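Local structure of short chain dehydrogenase (Salmonella typhi, 3G1T) at residues Q9-N14 / L226-M231; F69-L74 / F131-A136; V125-T130 / K171-G176; S144-L149 / D234-T239. The protein probably works as an NAD(P)-dependent oxidoreductase of the short-chain dehydrogenase family, built on a Rossmann fold. All blocks are in the same frame, centred on the assembly; numbering follows the deposited sequence.

Contact 1. Residues Q9-N14 / L226-M231; sequences QDLLQN and LYLWLM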
loop_
_atom_site.group_PDB
_atom_site.type_symbol
_atom_site.label_atom_id
_atom_site.label_comp_id
_atom_site.label_asym_id
_atom_site.label_seq_id
_atom_site.Cartn_x
_atom_site.Cartn_y
_atom_site.Cartn_z
ATOM N N GLN A 9 36.413 -5.903 7.688
ATOM C CA GLN A 9 36.200 -4.544 8.101
ATOM C C GLN A 9 36.140 -3.598 6.945
ATOM O O GLN A 9 35.653 -2.494 7.107
ATOM C CB GLN A 9 37.305 -4.137 9.173
ATOM C CG GLN A 9 36.854 -2.998 10.091
ATOM C CD GLN A 9 35.665 -3.346 10.937
ATOM O OE1 GLN A 9 35.629 -4.395 11.547
ATOM N NE2 GLN A 9 34.649 -2.468 10.942
ATOM N N ASP A 10 36.601 -4.041 5.751
ATOM C CA ASP A 10 36.546 -3.197 4.579
ATOM C C ASP A 10 35.522 -3.696 3.571
ATOM O O ASP A 10 35.565 -3.324 2.385
ATOM C CB ASP A 10 37.931 -3.028 3.937
ATOM C CG ASP A 10 38.539 -4.303 3.507
ATOM O OD1 ASP A 10 38.016 -5.371 3.864
ATOM O OD2 ASP A 10 39.540 -4.209 2.778
ATOM N N LEU A 11 34.527 -4.458 4.056
ATOM C CA LEU A 11 33.379 -4.822 3.152
ATOM C C LEU A 11 32.858 -3.685 2.276
ATOM O O LEU A 11 32.616 -3.920 1.063
ATOM C CB LEU A 11 32.223 -5.387 3.987
ATOM C CG LEU A 11 30.986 -5.958 3.246
ATOM C CD1 LEU A 11 31.370 -7.299 2.556
ATOM C CD2 LEU A 11 29.812 -6.082 4.171
ATOM N N LEU A 12 32.635 -2.490 2.870
ATOM C CA LEU A 12 31.947 -1.395 2.152
ATOM C C LEU A 12 32.923 -0.289 1.679
ATOM O O LEU A 12 32.537 0.816 1.315
ATOM C CB LEU A 12 30.814 -0.856 3.087
ATOM C CG LEU A 12 29.762 -1.934 3.401
ATOM C CD1 LEU A 12 28.644 -1.169 4.288
ATOM C CD2 LEU A 12 29.148 -2.645 2.122
ATOM N N GLN A 13 34.216 -0.624 1.653
ATOM C CA GLN A 13 35.222 0.410 1.406
ATOM C C GLN A 13 34.939 1.124 0.112
ATOM O O GLN A 13 34.780 0.498 -0.982
ATOM C CB GLN A 13 36.616 -0.231 1.348
ATOM C CG GLN A 13 37.723 0.819 1.279
ATOM C CD GLN A 13 37.757 1.754 2.519
ATOM O OE1 GLN A 13 37.728 1.324 3.716
ATOM N NE2 GLN A 13 37.801 3.027 2.234
ATOM N N ASN A 14 34.865 2.448 0.194
ATOM C CA ASN A 14 34.547 3.346 -0.931
ATOM C C ASN A 14 33.156 3.257 -1.506
ATOM O O ASN A 14 32.882 3.933 -2.528
ATOM C CB ASN A 14 35.577 3.257 -2.112
ATOM C CG ASN A 14 36.989 3.346 -1.674
ATOM O OD1 ASN A 14 37.274 4.054 -0.745
ATOM N ND2 ASN A 14 37.925 2.623 -2.363
ATOM N N LEU A 226 22.492 -8.108 9.124
ATOM C CA LEU A 226 21.695 -8.115 7.941
ATOM C C LEU A 226 21.825 -6.830 7.131
ATOM O O LEU A 226 21.891 -6.922 5.894
ATOM C CB LEU A 226 20.208 -8.416 8.314
ATOM C CG LEU A 226 19.246 -8.408 7.139
ATOM C CD1 LEU A 226 19.551 -9.651 6.273
ATOM C CD2 LEU A 226 17.774 -8.533 7.630
ATOM N N TYR A 227 21.832 -5.655 7.797
ATOM C CA TYR A 227 22.048 -4.371 7.169
ATOM C C TYR A 227 23.338 -4.239 6.418
ATOM O O TYR A 227 23.338 -3.663 5.330
ATOM C CB TYR A 227 21.932 -3.245 8.236
ATOM C CG TYR A 227 20.471 -3.011 8.651
ATOM C CD1 TYR A 227 19.778 -1.922 8.160
ATOM C CD2 TYR A 227 19.795 -3.906 9.544
ATOM C CE1 TYR A 227 18.444 -1.671 8.486
ATOM C CE2 TYR A 227 18.440 -3.621 9.925
ATOM C CZ TYR A 227 17.811 -2.523 9.388
ATOM O OH TYR A 227 16.527 -2.211 9.689
ATOM N N LEU A 228 24.414 -4.784 6.998
ATOM C CA LEU A 228 25.719 -4.882 6.344
ATOM C C LEU A 228 25.650 -5.865 5.155
ATOM O O LEU A 228 26.130 -5.500 4.041
ATOM C CB LEU A 228 26.784 -5.472 7.332
ATOM C CG LEU A 228 27.291 -4.344 8.204
ATOM C CD1 LEU A 228 27.958 -4.976 9.493
ATOM C CD2 LEU A 228 28.237 -3.348 7.356
ATOM N N TRP A 229 25.059 -7.054 5.367
ATOM C CA TRP A 229 25.019 -8.088 4.290
ATOM C C TRP A 229 24.328 -7.554 3.026
ATOM O O TRP A 229 24.849 -7.705 1.905
ATOM C CB TRP A 229 24.284 -9.292 4.835
ATOM C CG TRP A 229 24.225 -10.402 3.823
ATOM C CD1 TRP A 229 25.259 -11.246 3.447
ATOM C CD2 TRP A 229 23.082 -10.800 3.093
ATOM N NE1 TRP A 229 24.796 -12.160 2.501
ATOM C CE2 TRP A 229 23.476 -11.886 2.244
ATOM C CE3 TRP A 229 21.756 -10.347 3.066
ATOM C CZ2 TRP A 229 22.564 -12.552 1.409
ATOM C CZ3 TRP A 229 20.856 -10.974 2.210
ATOM C CH2 TRP A 229 21.279 -12.068 1.379
ATOM N N LEU A 230 23.199 -6.858 3.183
ATOM C CA LEU A 230 22.517 -6.318 1.971
ATOM C C LEU A 230 23.251 -5.230 1.226
ATOM O O LEU A 230 22.959 -5.015 0.058
ATOM C CB LEU A 230 21.077 -5.850 2.264
ATOM C CG LEU A 230 20.062 -6.990 2.419
ATOM C CD1 LEU A 230 18.730 -6.401 2.863
ATOM C CD2 LEU A 230 19.807 -7.812 1.117
ATOM N N MET A 231 24.211 -4.508 1.874
ATOM C CA MET A 231 24.926 -3.450 1.124
ATOM C C MET A 231 26.224 -3.975 0.458
ATOM O O MET A 231 26.719 -3.370 -0.486
ATOM C CB MET A 231 25.272 -2.278 2.067
ATOM C CG MET A 231 24.043 -1.336 2.376
ATOM S SD MET A 231 23.200 -0.626 0.901
ATOM C CE MET A 231 21.678 -0.021 1.612
#

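Contact 2. Residues F69-L74 / F131-A136; sequences FTLDLL and FMLTQA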
loop_
_atom_site.group_PDB
_atom_site.type_symbol
_atom_site.label_atom_id
_atom_site.label_comp_id
_atom_site.label_asym_id
_atom_site.label_seq_id
_atom_site.Cartn_x
_atom_site.Cartn_y
_atom_site.Cartn_z
ATOM N N PHE A 69 21.702 15.958 4.344
ATOM C CA PHE A 69 20.658 16.730 3.702
ATOM C C PHE A 69 19.491 16.724 4.601
ATOM O O PHE A 69 19.090 15.656 5.117
ATOM C CB PHE A 69 20.191 16.028 2.446
ATOM C CG PHE A 69 21.192 16.015 1.433
ATOM C CD1 PHE A 69 21.352 17.115 0.622
ATOM C CD2 PHE A 69 22.086 14.936 1.325
ATOM C CE1 PHE A 69 22.349 17.145 -0.322
ATOM C CE2 PHE A 69 23.089 14.948 0.390
ATOM C CZ PHE A 69 23.228 16.058 -0.458
ATOM N N THR A 70 18.869 17.879 4.732
ATOM C CA THR A 70 17.610 17.893 5.464
ATOM C C THR A 70 16.512 17.718 4.404
ATOM O O THR A 70 16.534 18.363 3.360
ATOM C CB THR A 70 17.475 19.142 6.267
ATOM O OG1 THR A 70 17.798 20.222 5.404
ATOM C CG2 THR A 70 18.485 19.133 7.459
ATOM N N LEU A 71 15.600 16.772 4.635
ATOM C CA LEU A 71 14.410 16.563 3.752
ATOM C C LEU A 71 13.282 16.101 4.640
ATOM O O LEU A 71 13.452 15.144 5.416
ATOM C CB LEU A 71 14.646 15.545 2.640
ATOM C CG LEU A 71 13.574 15.310 1.540
ATOM C CD1 LEU A 71 13.496 16.383 0.451
ATOM C CD2 LEU A 71 13.738 13.950 0.931
ATOM N N ASP A 72 12.140 16.783 4.535
ATOM C CA ASP A 72 10.955 16.406 5.315
ATOM C C ASP A 72 10.035 15.632 4.394
ATOM O O ASP A 72 9.443 16.202 3.494
ATOM C CB ASP A 72 10.246 17.649 5.832
ATOM C CG ASP A 72 9.195 17.359 6.909
ATOM O OD1 ASP A 72 8.893 18.310 7.669
ATOM O OD2 ASP A 72 8.647 16.238 7.029
ATOM N N LEU A 73 9.955 14.330 4.608
ATOM C CA LEU A 73 9.264 13.417 3.686
ATOM C C LEU A 73 7.769 13.688 3.698
ATOM O O LEU A 73 7.065 13.477 2.666
ATOM C CB LEU A 73 9.536 11.967 4.066
ATOM C CG LEU A 73 10.946 11.377 3.754
ATOM C CD1 LEU A 73 10.954 9.908 4.053
ATOM C CD2 LEU A 73 11.482 11.627 2.349
ATOM N N LEU A 74 7.294 14.187 4.836
ATOM C CA LEU A 74 5.848 14.546 4.960
ATOM C C LEU A 74 5.421 15.605 3.994
ATOM O O LEU A 74 4.292 15.581 3.504
ATOM C CB LEU A 74 5.471 14.938 6.391
ATOM C CG LEU A 74 3.993 15.145 6.722
ATOM C CD1 LEU A 74 3.146 13.912 6.358
ATOM C CD2 LEU A 74 3.784 15.602 8.256
ATOM N N PHE A 131 8.759 6.686 -2.431
ATOM C CA PHE A 131 8.782 6.525 -3.894
ATOM C C PHE A 131 9.434 7.686 -4.637
ATOM O O PHE A 131 10.306 7.484 -5.464
ATOM C CB PHE A 131 7.321 6.302 -4.461
ATOM C CG PHE A 131 7.161 6.742 -5.914
ATOM C CD1 PHE A 131 7.819 6.040 -6.920
ATOM C CD2 PHE A 131 6.378 7.869 -6.237
ATOM C CE1 PHE A 131 7.688 6.444 -8.259
ATOM C CE2 PHE A 131 6.206 8.298 -7.637
ATOM C CZ PHE A 131 6.922 7.531 -8.633
ATOM N N MET A 132 8.997 8.903 -4.362
ATOM C CA MET A 132 9.537 10.086 -5.042
ATOM C C MET A 132 11.065 10.211 -4.896
ATOM O O MET A 132 11.783 10.499 -5.886
ATOM C CB MET A 132 8.869 11.328 -4.523
ATOM C CG MET A 132 7.436 11.581 -5.191
ATOM S SD MET A 132 6.611 13.179 -4.869
ATOM C CE MET A 132 6.343 13.043 -3.098
ATOM N N LEU A 133 11.536 10.091 -3.641
ATOM C CA LEU A 133 12.993 10.041 -3.358
ATOM C C LEU A 133 13.714 8.916 -4.107
ATOM O O LEU A 133 14.736 9.158 -4.785
ATOM C CB LEU A 133 13.243 9.899 -1.843
ATOM C CG LEU A 133 14.730 9.975 -1.431
ATOM C CD1 LEU A 133 15.418 11.300 -1.995
ATOM C CD2 LEU A 133 14.715 9.864 0.145
ATOM N N THR A 134 13.144 7.712 -4.078
ATOM C CA THR A 134 13.705 6.592 -4.849
ATOM C C THR A 134 13.846 6.911 -6.343
ATOM O O THR A 134 14.914 6.717 -6.916
ATOM C CB THR A 134 12.869 5.294 -4.712
ATOM O OG1 THR A 134 12.793 4.908 -3.324
ATOM C CG2 THR A 134 13.568 4.091 -5.553
ATOM N N GLN A 135 12.779 7.434 -6.921
ATOM C CA GLN A 135 12.787 7.687 -8.370
ATOM C C GLN A 135 13.875 8.657 -8.729
ATOM O O GLN A 135 14.543 8.518 -9.796
ATOM C CB GLN A 135 11.431 8.156 -8.792
ATOM C CG GLN A 135 11.379 8.756 -10.200
ATOM C CD GLN A 135 9.977 9.185 -10.542
ATOM O OE1 GLN A 135 9.506 10.241 -10.112
ATOM N NE2 GLN A 135 9.285 8.342 -11.324
ATOM N N ALA A 136 14.059 9.685 -7.887
ATOM C CA ALA A 136 15.073 10.707 -8.180
ATOM C C ALA A 136 16.524 10.206 -8.120
ATOM O O ALA A 136 17.398 10.868 -8.719
ATOM C CB ALA A 136 14.922 11.835 -7.220
#

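Contact 3. Residues V125-T130 / K171-G176; sequences VNVNAT and KFATEG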
loop_
_atom_site.group_PDB
_atom_site.type_symbol
_atom_site.label_atom_id
_atom_site.label_comp_id
_atom_site.label_asym_id
_atom_site.label_seq_id
_atom_site.Cartn_x
_atom_site.Cartn_y
_atom_site.Cartn_z
ATOM N N VAL A 125 4.450 9.666 3.925
ATOM C CA VAL A 125 5.866 9.476 4.277
ATOM C C VAL A 125 6.308 8.089 3.763
ATOM O O VAL A 125 7.378 7.971 3.114
ATOM C CB VAL A 125 6.109 9.578 5.833
ATOM C CG1 VAL A 125 7.549 9.102 6.269
ATOM C CG2 VAL A 125 5.855 11.019 6.267
ATOM N N ASN A 126 5.541 7.056 4.133
ATOM C CA ASN A 126 6.045 5.692 4.036
ATOM C C ASN A 126 5.952 5.221 2.589
ATOM O O ASN A 126 6.781 4.399 2.135
ATOM C CB ASN A 126 5.278 4.702 4.947
ATOM C CG ASN A 126 5.488 5.015 6.444
ATOM O OD1 ASN A 126 6.165 6.027 6.744
ATOM N ND2 ASN A 126 4.916 4.198 7.361
ATOM N N VAL A 127 4.978 5.749 1.856
ATOM C CA VAL A 127 4.850 5.299 0.479
ATOM C C VAL A 127 5.188 6.381 -0.567
ATOM O O VAL A 127 6.098 6.204 -1.421
ATOM C CB VAL A 127 3.439 4.741 0.169
ATOM C CG1 VAL A 127 3.384 4.107 -1.260
ATOM C CG2 VAL A 127 3.060 3.672 1.158
ATOM N N ASN A 128 4.477 7.483 -0.554
ATOM C CA ASN A 128 4.647 8.389 -1.724
ATOM C C ASN A 128 5.955 9.158 -1.750
ATOM O O ASN A 128 6.560 9.356 -2.815
ATOM C CB ASN A 128 3.492 9.393 -1.823
ATOM C CG ASN A 128 2.127 8.717 -1.882
ATOM O OD1 ASN A 128 2.003 7.623 -2.363
ATOM N ND2 ASN A 128 1.098 9.373 -1.297
ATOM N N ALA A 129 6.396 9.664 -0.599
ATOM C CA ALA A 129 7.665 10.356 -0.573
ATOM C C ALA A 129 8.855 9.405 -0.688
ATOM O O ALA A 129 9.876 9.741 -1.239
ATOM C CB ALA A 129 7.766 11.117 0.723
ATOM N N THR A 130 8.722 8.187 -0.160
ATOM C CA THR A 130 9.775 7.221 -0.252
ATOM C C THR A 130 9.892 6.829 -1.750
ATOM O O THR A 130 10.983 6.711 -2.275
ATOM C CB THR A 130 9.449 6.014 0.678
ATOM O OG1 THR A 130 9.479 6.458 2.047
ATOM C CG2 THR A 130 10.433 4.909 0.490
ATOM N N LYS A 171 3.126 -0.614 4.911
ATOM C CA LYS A 171 4.180 -1.593 4.772
ATOM C C LYS A 171 3.828 -2.705 3.725
ATOM O O LYS A 171 4.723 -3.184 3.025
ATOM C CB LYS A 171 4.617 -2.128 6.169
ATOM C CG LYS A 171 5.188 -0.985 7.069
ATOM C CD LYS A 171 6.409 -0.282 6.457
ATOM C CE LYS A 171 7.193 0.695 7.367
ATOM N NZ LYS A 171 8.352 1.287 6.567
ATOM N N PHE A 172 2.558 -3.079 3.616
ATOM C CA PHE A 172 2.146 -3.905 2.463
ATOM C C PHE A 172 2.493 -3.127 1.195
ATOM O O PHE A 172 3.085 -3.695 0.225
ATOM C CB PHE A 172 0.635 -4.157 2.541
ATOM C CG PHE A 172 0.287 -5.480 3.158
ATOM C CD1 PHE A 172 0.302 -5.614 4.578
ATOM C CD2 PHE A 172 0.042 -6.581 2.370
ATOM C CE1 PHE A 172 -0.016 -6.839 5.169
ATOM C CE2 PHE A 172 -0.322 -7.860 2.916
ATOM C CZ PHE A 172 -0.326 -7.971 4.383
ATOM N N ALA A 173 2.179 -1.820 1.141
ATOM C CA ALA A 173 2.478 -1.023 -0.090
ATOM C C ALA A 173 3.988 -0.996 -0.363
ATOM O O ALA A 173 4.473 -1.006 -1.544
ATOM C CB ALA A 173 1.977 0.443 0.063
ATOM N N THR A 174 4.766 -0.939 0.727
ATOM C CA THR A 174 6.209 -0.923 0.578
ATOM C C THR A 174 6.721 -2.264 -0.029
ATOM O O THR A 174 7.626 -2.238 -0.940
ATOM C CB THR A 174 6.888 -0.731 1.988
ATOM O OG1 THR A 174 6.477 0.549 2.500
ATOM C CG2 THR A 174 8.421 -0.728 1.796
ATOM N N GLU A 175 6.198 -3.427 0.432
ATOM C CA GLU A 175 6.552 -4.757 -0.226
ATOM C C GLU A 175 6.198 -4.780 -1.732
ATOM O O GLU A 175 7.002 -5.188 -2.548
ATOM C CB GLU A 175 5.859 -5.948 0.511
ATOM C CG GLU A 175 6.360 -5.961 2.041
ATOM C CD GLU A 175 7.717 -6.650 2.245
ATOM O OE1 GLU A 175 8.382 -6.956 1.207
ATOM O OE2 GLU A 175 8.095 -6.928 3.439
ATOM N N GLY A 176 5.001 -4.352 -2.066
ATOM C CA GLY A 176 4.610 -4.226 -3.472
ATOM C C GLY A 176 5.544 -3.363 -4.312
ATOM O O GLY A 176 6.011 -3.761 -5.431
HETATM O O HOH W 1 8.145 2.552 3.450
#

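Contact 4. Residues S144-L149 / D234-T239; sequences SDAGSL and DSRRKT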
loop_
_atom_site.group_PDB
_atom_site.type_symbol
_atom_site.label_atom_id
_atom_site.label_comp_id
_atom_site.label_asym_id
_atom_site.label_seq_id
_atom_site.Cartn_x
_atom_site.Cartn_y
_atom_site.Cartn_z
ATOM N N SER A 144 26.348 2.485 -10.071
ATOM C CA SER A 144 27.092 1.505 -9.253
ATOM C C SER A 144 27.436 0.195 -10.028
ATOM O O SER A 144 26.643 -0.250 -10.887
ATOM C CB SER A 144 26.308 1.112 -7.976
ATOM O OG SER A 144 27.007 0.162 -7.155
ATOM N N ASP A 145 28.552 -0.471 -9.683
ATOM C CA ASP A 145 28.849 -1.813 -10.279
ATOM C C ASP A 145 27.903 -2.881 -9.682
ATOM O O ASP A 145 27.725 -3.971 -10.195
ATOM C CB ASP A 145 30.327 -2.237 -9.972
ATOM C CG ASP A 145 30.573 -2.537 -8.471
ATOM O OD1 ASP A 145 30.218 -1.652 -7.614
ATOM O OD2 ASP A 145 31.047 -3.675 -8.090
ATOM N N ALA A 146 27.292 -2.566 -8.545
ATOM C CA ALA A 146 26.358 -3.482 -7.918
ATOM C C ALA A 146 25.515 -2.697 -6.874
ATOM O O ALA A 146 25.702 -2.819 -5.657
ATOM C CB ALA A 146 27.124 -4.647 -7.279
ATOM N N GLY A 147 24.571 -1.921 -7.368
ATOM C CA GLY A 147 23.797 -0.979 -6.497
ATOM C C GLY A 147 22.824 -1.780 -5.633
ATOM O O GLY A 147 22.354 -2.871 -6.004
ATOM N N SER A 148 22.518 -1.249 -4.441
ATOM C CA SER A 148 21.583 -2.013 -3.510
ATOM C C SER A 148 20.602 -0.980 -2.879
ATOM O O SER A 148 21.034 0.002 -2.275
ATOM C CB SER A 148 22.367 -2.725 -2.405
ATOM O OG SER A 148 21.469 -3.406 -1.502
ATOM N N LEU A 149 19.319 -1.185 -3.117
ATOM C CA LEU A 149 18.230 -0.269 -2.642
ATOM C C LEU A 149 17.429 -1.137 -1.619
ATOM O O LEU A 149 17.034 -2.303 -1.890
ATOM C CB LEU A 149 17.349 0.085 -3.853
ATOM C CG LEU A 149 16.001 0.806 -3.581
ATOM C CD1 LEU A 149 16.315 2.163 -2.960
ATOM C CD2 LEU A 149 15.320 1.024 -4.892
ATOM N N ASP A 234 28.229 -9.834 -0.828
ATOM C CA ASP A 234 27.776 -11.228 -0.503
ATOM C C ASP A 234 26.295 -11.465 -0.802
ATOM O O ASP A 234 25.846 -12.608 -0.934
ATOM C CB ASP A 234 28.096 -11.585 0.936
ATOM C CG ASP A 234 29.634 -11.687 1.183
ATOM O OD1 ASP A 234 30.361 -12.175 0.280
ATOM O OD2 ASP A 234 30.161 -11.212 2.218
ATOM N N SER A 235 25.563 -10.363 -0.945
ATOM C CA SER A 235 24.107 -10.451 -1.215
ATOM C C SER A 235 23.792 -10.163 -2.706
ATOM O O SER A 235 22.625 -9.989 -3.060
ATOM C CB SER A 235 23.330 -9.419 -0.374
ATOM O OG SER A 235 23.736 -8.092 -0.683
ATOM N N ARG A 236 24.829 -10.055 -3.522
ATOM C CA ARG A 236 24.613 -9.452 -4.867
ATOM C C ARG A 236 23.658 -10.284 -5.741
ATOM O O ARG A 236 23.060 -9.749 -6.689
ATOM C CB ARG A 236 25.945 -9.266 -5.633
ATOM C CG ARG A 236 26.585 -10.535 -6.066
ATOM C CD ARG A 236 27.919 -10.193 -6.814
ATOM N NE ARG A 236 27.616 -9.198 -7.851
ATOM C CZ ARG A 236 28.430 -8.185 -8.167
ATOM N NH1 ARG A 236 29.652 -8.078 -7.629
ATOM N NH2 ARG A 236 28.047 -7.321 -9.066
ATOM N N ARG A 237 23.489 -11.566 -5.472
ATOM C CA ARG A 237 22.533 -12.350 -6.287
ATOM C C ARG A 237 21.060 -12.323 -5.818
ATOM O O ARG A 237 20.220 -13.091 -6.385
ATOM C CB ARG A 237 23.000 -13.811 -6.321
ATOM C CG ARG A 237 24.303 -13.929 -7.173
ATOM C CD ARG A 237 25.126 -15.255 -7.045
ATOM N NE ARG A 237 25.542 -15.641 -5.679
ATOM C CZ ARG A 237 26.498 -15.096 -4.879
ATOM N NH1 ARG A 237 27.236 -13.994 -5.189
ATOM N NH2 ARG A 237 26.694 -15.673 -3.675
ATOM N N LYS A 238 20.786 -11.526 -4.772
ATOM C CA LYS A 238 19.469 -11.565 -4.095
ATOM C C LYS A 238 18.746 -10.262 -4.386
ATOM O O LYS A 238 19.276 -9.173 -4.157
ATOM C CB LYS A 238 19.599 -11.750 -2.531
ATOM C CG LYS A 238 20.462 -12.914 -2.147
ATOM C CD LYS A 238 19.627 -14.126 -1.928
ATOM C CE LYS A 238 20.500 -15.395 -1.690
ATOM N NZ LYS A 238 21.158 -15.567 -0.315
ATOM N N THR A 239 17.527 -10.405 -4.951
ATOM C CA THR A 239 16.697 -9.241 -5.235
ATOM C C THR A 239 15.261 -9.701 -5.158
ATOM O O THR A 239 14.973 -10.873 -5.309
ATOM C CB THR A 239 17.018 -8.600 -6.588
ATOM O OG1 THR A 239 16.414 -7.308 -6.726
ATOM C CG2 THR A 239 16.565 -9.521 -7.769
HETATM O O HOH W 2 31.491 -6.174 -8.910
#

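Contact 1. Residues Q9-N14 / L226-M231
Leu12 and Leu11 reach from the loop ahead of strand 16-19 to Leu228 and Met231 on helix 224-231. The contact is apolar, and no hydrogen bond crosses it. Leu12 carries most of it, its two methyls serving different partners. CD1 lies 3.8 Å from Leu228 CD2, the side chains crossing obliquely, while CD2 comes to 3.9 Å from Met231 CB. Leu12 CG is anti to its own carbonyl carbon (chi1 -62°), which sends the isobutyl fork toward the helix.

A second kind of contact sets methyls against backbone. Leu12 CD2 packs on the carbonyl carbon Met231 C at 3.6 Å, and Leu11 CD2 meets Leu228 O at 3.7 Å. That oxygen already accepts the backbone N of Met231, so the leucine methyl shields a carbonyl that has a donor. The Met231 chain bends at chi2 and takes its sulfur away from the loop, leaving CB as the part of its side chain that meets Leu12.

Leu11 and Leu12 occupy the middle of a type I turn from Asp10 to Gln13, closed by Gln13 N to Asp10 O at 3.1 Å. Helix 25-36 flanks the contact, with Tyr34 touching both Leu12 and Met231. Farther in, Met231 rests on Val150 of strand 147-152, and Leu230 packs on strand 190-196, so the loop covers the outer side of a helix laid against the sheet.

Contact 2. Residues F69-L74 / F131-A136
Leu133, on helix 116-142, is met by two leucines that follow the end of strand 67-70. Its methyl CD2 stands 4.3 Å from Leu71 CD2 and equally 4.3 Å from Leu73 CD2, so one methyl faces a pair. The contact is light and purely apolar. Leu133 CG is anti to the backbone N (chi1 -174°), which carries the fork out from the helix toward the two partners. Leu71 and Leu73 are two residues apart, the chain extended through Leu71 and Asp72 and turning at Leu73; Leu71 starts out toward the helix from its CB, whereas Leu73 reaches it only with the end of its side chain.

The next shell fixes these leucines. Leu71 is held by backbone bonding to Gly45 at the neighbouring strand 40-45. Beyond it, Asp72 makes an Asx turn: its OD2 accepts from Leu74 N at 3.3 Å, with a bent N-H...O angle of 137°, and the donor arrives on the anti side of the carboxylate, tilted out of its plane. This turn bends the chain just where Leu73 tucks against Ala102 and Ala129. Leu133 in turn packs on Thr20 and His100. On the helix, Phe131 stacks on Trp119 of the second subunit and Gln135 NE2 bonds to Met111 O of that subunit.

An acidic residue followed by a hydrophobic one after the third strand is a hallmark of classical short-chain dehydrogenases, where the pair lines the adenine pocket of the Rossmann fold; Asp72 and Leu73 are consistent with that role.

Contact 3. Residues V125-T130 / K171-G176
Asn126 and Thr174 are joined through a water that three groups grip. It donates to Asn126 O at 2.6 Å and to Thr174 OG1 at 2.8 Å, and accepts a weak bond of 3.4 Å from Lys171 NZ. The two side-chain ends have other partners as well: Thr174 OG1 bonds to Ser170 O, and Lys171 NZ to Thr152 O. Lys171 bends at chi2 (-59°), then runs extended to bring its amine beside the water; on the way its CE passes 4.2 Å from Asn126 ND2, the two side chains meeting at about a right angle. The Asn126 amide is itself fixed at both ends, OD1 by Leu104 N and ND2 by Ser170 OG.

Tyr167 and Lys171 fit the YxxxK motif of classical short-chain dehydrogenases, in which an asparagine carbonyl on the preceding helix binds a water next to the lysine, probably as part of a proton relay. Here that helix widens into a pi-type turn at 125-129, and Thr130 OG1 donates to Val125 O at 2.8 Å, in the carbonyl plane.

Beside the polar cluster the helices pack directly. Val127 CG2 sits 3.6 Å from Ala173 CB, and the axes of the two segments come within 9.1 Å, at 37° between their directions. Thr169 of the second subunit packs on both Val127 and Ala173, while Phe172 meets Phe172 of that subunit.

Contact 4. Residues S144-L149 / D234-T239
Arg236 lays one face of its guanidinium against the methyl of Ala146 and turns its edge toward Asp145. Ala146 CB is 3.3 Å from Arg236 NH2, a tight approach, and 3.9 Å from Arg236 CZ. At the edge, near the guanidinium plane, Asp145 O lies 3.5 Å from Arg236 NH2, close but without forming a hydrogen bond. The side chain leaves the backbone with CG between N and the carbonyl carbon (chi1 69°) and bends at chi3, which brings its flat end back to the loop before strand 147-152.

That loop is shaped by an ST turn, Ala146 N donating to Ser144 OG, while Arg236 sits in a type I turn from Ser235 to Lys238.

A water in the guanidinium plane links the two charged groups. It accepts from Arg236 NH1 at 2.9 Å and donates to Asp145 OD2 at 2.7 Å. The charged atoms Asp145 OD2 and Arg236 NH1 stay 4.6 Å apart, whereas Asp145 OD1 makes a salt bridge with Arg15. A magnesium ion also lies about 4 Å from the Asp145 side chain. With Arg15 as the direct partner of this exposed carboxylate, the pull of Arg236, bridged by water, is probably the weaker of the two.

How the contacts relate
From the N terminus, residues 9-14 open contact 1, whose loop closes only at 226-231 and encloses contacts 2 and 3 entirely. Segment 69-74 opens contact 2; before 131-136 closes it, 125-130 has begun contact 3, so these two cross, sharing helix 116-142 and both touching the second subunit. Contact 4 opens at 144-149, after contact 2 has closed, and crosses contact 3, which closes at 171-176, and contact 1, since 234-239 follows 226-231. Contacts 1 and 4 adjoin through Leu230 O and Ser148 OG, joining helix 224-231 to strand 147-152. Contacts 2 and 3 lie on the opposite side of the chain's centre from contact 1.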